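Local coordinates for major royal jelly protein 1 (Apis mellifera, PDB 5YYL) that is the most abundant protein of royal jelly, probably nourishes bee larvae, and binds the sterol 24-methylenecholesterol, at residues A[351-362]-A[375-386]. Sequence-based numbering, arbitrary orientation.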
loop_
_atom_site.group_PDB
_atom_site.type_symbol
_atom_site.label_atom_id
_atom_site.label_comp_id
_atom_site.label_asym_id
_atom_site.label_seq_id
_atom_site.Cartn_x
_atom_site.Cartn_y
_atom_site.Cartn_z
ATOM N N LEU A 351 34.565 -24.632 3.016
ATOM C CA LEU A 351 35.514 -23.502 2.792
ATOM C C LEU A 351 36.940 -23.928 2.396
ATOM O O LEU A 351 37.927 -23.341 2.862
ATOM C CB LEU A 351 35.573 -22.616 4.044
ATOM C CG LEU A 351 34.324 -21.826 4.394
ATOM C CD1 LEU A 351 34.420 -21.355 5.835
ATOM C CD2 LEU A 351 34.148 -20.658 3.445
ATOM N N GLN A 352 37.047 -24.909 1.508
ATOM C CA GLN A 352 38.341 -25.547 1.265
ATOM C C GLN A 352 39.368 -24.664 0.515
ATOM O O GLN A 352 40.529 -24.602 0.926
ATOM C CB GLN A 352 38.162 -26.924 0.629
ATOM C CG GLN A 352 37.433 -27.898 1.541
ATOM C CD GLN A 352 37.582 -29.360 1.142
ATOM O OE1 GLN A 352 38.293 -29.690 0.197
ATOM N NE2 GLN A 352 36.933 -30.249 1.890
ATOM N N MET A 353 38.972 -23.983 -0.559
ATOM C CA MET A 353 39.794 -22.914 -1.111
ATOM C C MET A 353 38.942 -21.696 -1.454
ATOM O O MET A 353 38.210 -21.684 -2.443
ATOM C CB MET A 353 40.575 -23.383 -2.336
ATOM C CG MET A 353 41.405 -22.267 -3.001
ATOM S SD MET A 353 42.840 -21.583 -2.072
ATOM C CE MET A 353 43.480 -20.420 -3.284
ATOM N N ILE A 354 39.063 -20.655 -0.651
ATOM C CA ILE A 354 38.346 -19.423 -0.923
ATOM C C ILE A 354 39.028 -18.737 -2.119
ATOM O O ILE A 354 40.005 -18.012 -1.966
ATOM C CB ILE A 354 38.258 -18.526 0.328
ATOM C CG1 ILE A 354 37.439 -19.239 1.398
ATOM C CG2 ILE A 354 37.616 -17.186 0.003
ATOM C CD1 ILE A 354 37.494 -18.576 2.758
ATOM N N ALA A 355 38.514 -19.008 -3.315
ATOM C CA ALA A 355 39.083 -18.451 -4.532
ATOM C C ALA A 355 38.664 -17.022 -4.781
ATOM O O ALA A 355 39.315 -16.322 -5.558
ATOM C CB ALA A 355 38.681 -19.297 -5.722
ATOM N N SER A 356 37.553 -16.583 -4.182
ATOM C CA SER A 356 37.130 -15.201 -4.386
ATOM C C SER A 356 36.228 -14.662 -3.317
ATOM O O SER A 356 35.506 -15.416 -2.698
ATOM C CB SER A 356 36.443 -15.041 -5.736
ATOM O OG SER A 356 36.626 -13.717 -6.178
ATOM N N MET A 357 36.303 -13.353 -3.097
ATOM C CA MET A 357 35.432 -12.640 -2.174
ATOM C C MET A 357 35.118 -11.246 -2.674
ATOM O O MET A 357 35.983 -10.579 -3.241
ATOM C CB MET A 357 36.089 -12.533 -0.813
ATOM C CG MET A 357 36.110 -13.851 -0.097
ATOM S SD MET A 357 36.880 -13.697 1.522
ATOM C CE MET A 357 35.945 -15.039 2.241
ATOM N N LYS A 358 33.876 -10.821 -2.489
ATOM C CA LYS A 358 33.464 -9.458 -2.801
ATOM C C LYS A 358 32.549 -8.966 -1.691
ATOM O O LYS A 358 31.912 -9.769 -1.014
ATOM C CB LYS A 358 32.722 -9.395 -4.138
ATOM C CG LYS A 358 33.455 -10.017 -5.312
ATOM C CD LYS A 358 34.631 -9.167 -5.737
ATOM C CE LYS A 358 35.494 -9.865 -6.772
ATOM N NZ LYS A 358 34.832 -9.880 -8.113
ATOM N N ILE A 359 32.485 -7.652 -1.504
ATOM C CA ILE A 359 31.585 -7.050 -0.538
ATOM C C ILE A 359 30.730 -6.002 -1.217
ATOM O O ILE A 359 31.228 -5.117 -1.887
ATOM C CB ILE A 359 32.342 -6.473 0.692
ATOM C CG1 ILE A 359 32.904 -7.649 1.511
ATOM C CG2 ILE A 359 31.410 -5.625 1.571
ATOM C CD1 ILE A 359 33.616 -7.280 2.786
ATOM N N LYS A 360 29.432 -6.109 -0.980
ATOM C CA LYS A 360 28.416 -5.252 -1.569
ATOM C C LYS A 360 27.638 -4.575 -0.463
ATOM O O LYS A 360 27.586 -5.079 0.642
ATOM C CB LYS A 360 27.467 -6.127 -2.409
ATOM C CG LYS A 360 28.164 -6.900 -3.535
ATOM C CD LYS A 360 28.637 -5.985 -4.669
ATOM C CE LYS A 360 29.769 -6.623 -5.463
ATOM N NZ LYS A 360 30.064 -5.849 -6.694
ATOM N N GLU A 361 27.042 -3.435 -0.776
ATOM C CA GLU A 361 26.120 -2.734 0.113
ATOM C C GLU A 361 24.678 -2.990 -0.337
ATOM O O GLU A 361 24.387 -3.000 -1.537
ATOM C CB GLU A 361 26.409 -1.244 0.101
ATOM C CG GLU A 361 27.732 -0.857 0.709
ATOM C CD GLU A 361 28.009 0.622 0.500
ATOM O OE1 GLU A 361 28.068 1.362 1.515
ATOM O OE2 GLU A 361 28.143 1.049 -0.681
ATOM N N ALA A 362 23.773 -3.168 0.618
ATOM C CA ALA A 362 22.364 -3.389 0.306
ATOM C C ALA A 362 21.821 -2.170 -0.417
ATOM O O ALA A 362 22.281 -1.069 -0.171
ATOM C CB ALA A 362 21.566 -3.655 1.574
ATOM N N ARG A 375 24.346 -2.519 6.198
ATOM C CA ARG A 375 24.140 -2.600 4.740
ATOM C C ARG A 375 25.076 -3.584 4.034
ATOM O O ARG A 375 24.685 -4.170 3.028
ATOM C CB ARG A 375 24.248 -1.217 4.091
ATOM C CG ARG A 375 23.122 -0.275 4.522
ATOM C CD ARG A 375 23.337 1.226 4.208
ATOM N NE ARG A 375 24.109 1.600 2.998
ATOM C CZ ARG A 375 23.707 1.452 1.734
ATOM N NH1 ARG A 375 22.526 0.891 1.471
ATOM N NH2 ARG A 375 24.487 1.847 0.730
ATOM N N GLU A 376 26.283 -3.766 4.556
ATOM C CA GLU A 376 27.337 -4.510 3.864
ATOM C C GLU A 376 27.217 -6.006 4.074
ATOM O O GLU A 376 27.005 -6.457 5.196
ATOM C CB GLU A 376 28.725 -4.092 4.349
ATOM C CG GLU A 376 29.256 -2.832 3.697
ATOM C CD GLU A 376 30.637 -2.456 4.227
ATOM O OE1 GLU A 376 31.530 -2.191 3.353
ATOM O OE2 GLU A 376 30.829 -2.433 5.489
ATOM N N TYR A 377 27.383 -6.756 2.985
ATOM C CA TYR A 377 27.422 -8.217 3.006
ATOM C C TYR A 377 28.522 -8.749 2.108
ATOM O O TYR A 377 28.929 -8.092 1.145
ATOM C CB TYR A 377 26.072 -8.813 2.577
ATOM C CG TYR A 377 25.588 -8.446 1.192
ATOM C CD1 TYR A 377 24.902 -7.258 0.954
ATOM C CD2 TYR A 377 25.774 -9.316 0.117
ATOM C CE1 TYR A 377 24.450 -6.942 -0.320
ATOM C CE2 TYR A 377 25.309 -9.009 -1.169
ATOM C CZ TYR A 377 24.662 -7.827 -1.385
ATOM O OH TYR A 377 24.224 -7.515 -2.653
ATOM N N ILE A 378 28.963 -9.967 2.414
ATOM C CA ILE A 378 30.102 -10.577 1.741
ATOM C C ILE A 378 29.662 -11.785 0.924
ATOM O O ILE A 378 28.837 -12.558 1.391
ATOM C CB ILE A 378 31.184 -10.984 2.768
ATOM C CG1 ILE A 378 32.521 -11.243 2.088
ATOM C CG2 ILE A 378 30.768 -12.215 3.591
ATOM C CD1 ILE A 378 33.639 -11.451 3.080
ATOM N N LEU A 379 30.195 -11.912 -0.296
ATOM C CA LEU A 379 29.993 -13.074 -1.161
ATOM C C LEU A 379 31.304 -13.848 -1.238
ATOM O O LEU A 379 32.347 -13.272 -1.504
ATOM C CB LEU A 379 29.621 -12.608 -2.574
ATOM C CG LEU A 379 28.361 -11.755 -2.746
ATOM C CD1 LEU A 379 28.332 -11.097 -4.111
ATOM C CD2 LEU A 379 27.128 -12.600 -2.497
ATOM N N VAL A 380 31.251 -15.155 -1.049
ATOM C CA VAL A 380 32.454 -15.991 -1.000
ATOM C C VAL A 380 32.348 -17.152 -1.994
ATOM O O VAL A 380 31.436 -17.962 -1.891
ATOM C CB VAL A 380 32.648 -16.567 0.413
ATOM C CG1 VAL A 380 33.927 -17.380 0.487
ATOM C CG2 VAL A 380 32.652 -15.447 1.437
ATOM N N LEU A 381 33.266 -17.217 -2.963
ATOM C CA LEU A 381 33.411 -18.389 -3.835
ATOM C C LEU A 381 34.390 -19.312 -3.180
ATOM O O LEU A 381 35.526 -18.933 -2.909
ATOM C CB LEU A 381 33.942 -18.044 -5.234
ATOM C CG LEU A 381 34.229 -19.259 -6.135
ATOM C CD1 LEU A 381 32.957 -20.041 -6.418
ATOM C CD2 LEU A 381 34.866 -18.830 -7.442
ATOM N N SER A 382 33.941 -20.531 -2.938
ATOM C CA SER A 382 34.742 -21.538 -2.323
ATOM C C SER A 382 34.625 -22.786 -3.182
ATOM O O SER A 382 33.772 -23.656 -2.965
ATOM C CB SER A 382 34.214 -21.755 -0.931
ATOM O OG SER A 382 34.614 -22.993 -0.445
ATOM N N ASN A 383 35.457 -22.824 -4.223
ATOM C CA ASN A 383 35.754 -24.048 -4.954
ATOM C C ASN A 383 36.624 -24.973 -4.096
ATOM O O ASN A 383 36.803 -24.734 -2.891
ATOM C CB ASN A 383 36.371 -23.748 -6.331
ATOM C CG ASN A 383 37.685 -22.976 -6.272
ATOM O OD1 ASN A 383 38.566 -23.220 -5.430
ATOM N ND2 ASN A 383 37.834 -22.041 -7.214
ATOM N N LYS A 384 37.120 -26.055 -4.694
ATOM C CA LYS A 384 38.047 -26.956 -4.027
ATOM C C LYS A 384 39.292 -27.119 -4.899
ATOM O O LYS A 384 39.506 -28.176 -5.512
ATOM C CB LYS A 384 37.351 -28.288 -3.762
ATOM C CG LYS A 384 36.219 -28.163 -2.753
ATOM C CD LYS A 384 35.967 -29.433 -1.941
ATOM C CE LYS A 384 34.999 -30.383 -2.609
ATOM N NZ LYS A 384 34.478 -31.348 -1.608
ATOM N N MET A 385 40.102 -26.050 -4.949
ATOM C CA MET A 385 41.365 -26.020 -5.719
ATOM C C MET A 385 42.287 -27.196 -5.405
ATOM O O MET A 385 42.989 -27.672 -6.294
ATOM C CB MET A 385 42.132 -24.700 -5.506
ATOM C CG MET A 385 43.436 -24.619 -6.303
ATOM S SD MET A 385 44.134 -22.980 -6.586
ATOM C CE MET A 385 43.289 -22.476 -8.086
ATOM N N GLN A 386 42.279 -27.658 -4.154
ATOM C CA GLN A 386 43.028 -28.861 -3.793
ATOM C C GLN A 386 42.654 -30.086 -4.651
ATOM O O GLN A 386 43.534 -30.884 -4.997
ATOM C CB GLN A 386 42.949 -29.159 -2.294
ATOM C CG GLN A 386 41.762 -29.972 -1.820
ATOM C CD GLN A 386 40.456 -29.270 -2.020
ATOM O OE1 GLN A 386 40.401 -28.061 -2.211
ATOM N NE2 GLN A 386 39.388 -30.028 -1.963
#
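Lys358 and Leu379 pair at the middle of an antiparallel beta hairpin within the beta-propeller fold of the royal jelly proteins. Leu379 N donates to Lys358 O at 2.8 Å, and Lys358 N donates back to Leu379 O. Lys360 and Tyr377 form the next hydrogen-bonded pair. Toward Met353 a classic bulge interrupts the ladder: Ala355 and Ser356 share Leu381 as partner, and both their N atoms make weak bonds to its O.

The face bearing Met357, Ile359, Ile378 and Val380 is the tightly packed one, and strand 306-311 lies against it through Val310. Met357 runs extended beyond CG (chi2 -179°) alongside Val380. Its CE thereby reaches Val380 CG2 at 3.4 Å and also touches CG1. Ile359 CG1 meets Ile378 CG1 at 3.7 Å. On the other face, Lys358 and Lys360 lead their amines away from the hairpin to salt bridges with Asp70 of strand 65-72. Lys360 CB sits over one face of the Tyr377 ring, 3.9 Å from its centroid, a CH-pi contact.

Near the bound sterol, the side chains of Glu361 and Arg375 form the looser, more solvent-facing part. Buried Ala362 beside them packs against another chain. Exposed Glu361 makes a long salt bridge, OE1 to Arg375 NH2 at 3.7 Å. A bend at chi3 (32°) turns the Arg375 guanidinium back toward segment 351-362, where NH1 makes a weak hydrogen bond to Ala362 O.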